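Local coordinates for GXWXG domain-containing protein (Thermomonospora curvata, PDB 4MVE) that is of unknown function but pairs a GXWXG region with a DUF4334 region in one chain whose main element is an antiparallel sheet, at residues 88-91 with 92-95. Sequence-based numbering, arbitrary orientation.
Sequences YSYE and KLGL
Lys92 places CB over the phenol end of the Tyr90 ring, 3.3 Å from OH and 3.4 Å from CZ, and its backbone N lies over the centre of the same face. CD1 of Leu93 stands 3.4 Å from CE2 of Tyr90, near the plane of the ring. CG of Tyr90, anti to the backbone N (chi1 -173°), lies beside the carbonyl carbon, which carries the ring toward the residues that follow; an alanine here would probably leave the Lys92 methylenes and the Leu93 methyl without the surface they pack on. Lysine suits its place because its stem can lie against the phenol as its amine leads away. Leu95 CD2 makes van der Waals contact with the carboxylate of exposed Glu91, 3.5 Å from OE2. Gly94 N donates to Glu91 O at 3.0 Å, approaching from above the carbonyl plane, and the backbone angles of Gly94 would jam a CB against the preceding carbonyl. On one face of the turn a water donates to Tyr90 O and Gly94 O and accepts from Leu93 N. Leu93 also touches Leu78 of strand 74-81, and Leu93 O accepts a hydrogen bond from NE2 of Gln116. This is a type I beta turn, Glu91 to Gly94, in the surface connection from strand 87-89 to strand 96-103.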
ATOM      1  N   TYR A  88       7.998  -9.986  11.412  1.00 46.85           N
ATOM      2  CA  TYR A  88       8.880 -10.722  10.513  1.00 43.88           C
ATOM      3  C   TYR A  88       8.442 -10.556   9.065  1.00 43.19           C
ATOM      4  O   TYR A  88       7.261 -10.317   8.746  1.00 42.04           O
ATOM      5  CB  TYR A  88       8.945 -12.221  10.903  1.00 44.51           C
ATOM      6  CG  TYR A  88       7.730 -13.008  10.467  1.00 43.22           C
ATOM      7  CD1 TYR A  88       6.533 -12.924  11.170  1.00 44.70           C
ATOM      8  CD2 TYR A  88       7.753 -13.777   9.302  1.00 41.98           C
ATOM      9  CE1 TYR A  88       5.400 -13.613  10.752  1.00 44.17           C
ATOM     10  CE2 TYR A  88       6.619 -14.444   8.856  1.00 40.71           C
ATOM     11  CZ  TYR A  88       5.445 -14.362   9.586  1.00 48.01           C
ATOM     12  OH  TYR A  88       4.332 -15.048   9.180  1.00 48.71           O
ATOM     13  N   SER A  89       9.407 -10.715   8.190  1.00 35.83           N
ATOM     14  CA  SER A  89       9.195 -10.610   6.770  1.00 33.52           C
ATOM     15  C   SER A  89       8.795 -11.959   6.169  1.00 38.00           C
ATOM     16  O   SER A  89       9.611 -12.885   6.146  1.00 37.02           O
ATOM     17  CB  SER A  89      10.461 -10.093   6.102  1.00 34.62           C
ATOM     18  OG  SER A  89      10.248 -10.106   4.710  1.00 38.24           O
ATOM     19  N   TYR A  90       7.527 -12.071   5.702  1.00 34.24           N
ATOM     20  CA  TYR A  90       7.008 -13.267   5.021  1.00 33.26           C
ATOM     21  C   TYR A  90       7.547 -13.252   3.598  1.00 35.49           C
ATOM     22  O   TYR A  90       7.330 -12.274   2.878  1.00 32.59           O
ATOM     23  CB  TYR A  90       5.474 -13.309   5.046  1.00 33.50           C
ATOM     24  CG  TYR A  90       4.913 -14.606   4.505  1.00 35.21           C
ATOM     25  CD1 TYR A  90       5.250 -15.831   5.081  1.00 37.92           C
ATOM     26  CD2 TYR A  90       4.033 -14.613   3.428  1.00 35.74           C
ATOM     27  CE1 TYR A  90       4.788 -17.035   4.542  1.00 39.12           C
ATOM     28  CE2 TYR A  90       3.532 -15.809   2.906  1.00 37.47           C
ATOM     29  CZ  TYR A  90       3.912 -17.015   3.466  1.00 41.83           C
ATOM     30  OH  TYR A  90       3.395 -18.180   2.961  1.00 42.43           O
ATOM     31  N   GLU A  91       8.329 -14.271   3.214  1.00 34.07           N
ATOM     32  CA  GLU A  91       9.001 -14.195   1.906  1.00 34.38           C
ATOM     33  C   GLU A  91       8.593 -15.271   0.905  1.00 37.25           C
ATOM     34  O   GLU A  91       9.197 -15.333  -0.171  1.00 35.40           O
ATOM     35  CB  GLU A  91      10.535 -14.226   2.102  1.00 37.17           C
ATOM     36  CG  GLU A  91      10.985 -13.145   3.072  1.00 49.44           C
ATOM     37  CD  GLU A  91      12.442 -12.738   3.120  1.00 66.71           C
ATOM     38  OE1 GLU A  91      13.317 -13.621   2.963  1.00 57.91           O
ATOM     39  OE2 GLU A  91      12.703 -11.544   3.412  1.00 52.45           O
ATOM     40  N   LYS A  92       7.525 -16.032   1.197  1.00 34.34           N
ATOM     41  CA  LYS A  92       7.112 -17.133   0.334  1.00 37.18           C
ATOM     42  C   LYS A  92       6.504 -16.637  -1.003  1.00 39.00           C
ATOM     43  O   LYS A  92       6.529 -17.388  -1.982  1.00 39.93           O
ATOM     44  CB  LYS A  92       6.150 -18.085   1.094  1.00 42.11           C
ATOM     45  CG  LYS A  92       5.368 -19.100   0.251  1.00 58.92           C
ATOM     46  CD  LYS A  92       6.204 -20.324  -0.111  1.00 72.27           C
ATOM     47  CE  LYS A  92       5.869 -20.887  -1.467  1.00 75.28           C
ATOM     48  NZ  LYS A  92       6.480 -22.232  -1.641  1.00 85.89           N
ATOM     49  N   LEU A  93       6.014 -15.397  -1.060  1.00 32.60           N
ATOM     50  CA  LEU A  93       5.473 -14.845  -2.318  1.00 32.75           C
ATOM     51  C   LEU A  93       6.566 -14.092  -3.095  1.00 35.62           C
ATOM     52  O   LEU A  93       6.297 -13.509  -4.150  1.00 34.39           O
ATOM     53  CB  LEU A  93       4.271 -13.906  -2.052  1.00 31.40           C
ATOM     54  CG  LEU A  93       2.946 -14.611  -1.758  1.00 35.70           C
ATOM     55  CD1 LEU A  93       2.800 -14.871  -0.289  1.00 34.19           C
ATOM     56  CD2 LEU A  93       1.782 -13.731  -2.146  1.00 39.36           C
ATOM     57  N   GLY A  94       7.765 -14.065  -2.530  1.00 31.86           N
ATOM     58  CA  GLY A  94       8.900 -13.374  -3.127  1.00 32.27           C
ATOM     59  C   GLY A  94       9.022 -11.971  -2.559  1.00 36.48           C
ATOM     60  O   GLY A  94       8.163 -11.513  -1.785  1.00 34.80           O
ATOM     61  N   LEU A  95      10.091 -11.274  -2.953  1.00 32.08           N
ATOM     62  CA  LEU A  95      10.349  -9.939  -2.465  1.00 31.22           C
ATOM     63  C   LEU A  95       9.856  -8.908  -3.492  1.00 32.91           C
ATOM     64  O   LEU A  95       8.933  -9.216  -4.262  1.00 30.70           O
ATOM     65  CB  LEU A  95      11.843  -9.759  -2.061  1.00 32.05           C
ATOM     66  CG  LEU A  95      12.242 -10.569  -0.802  1.00 38.38           C
ATOM     67  CD1 LEU A  95      13.730 -10.590  -0.606  1.00 41.01           C
ATOM     68  CD2 LEU A  95      11.579 -10.019   0.466  1.00 40.29           C
TER
HETATM   69  O   HOH W   1       6.395 -12.734   0.212  1.00 36.08           O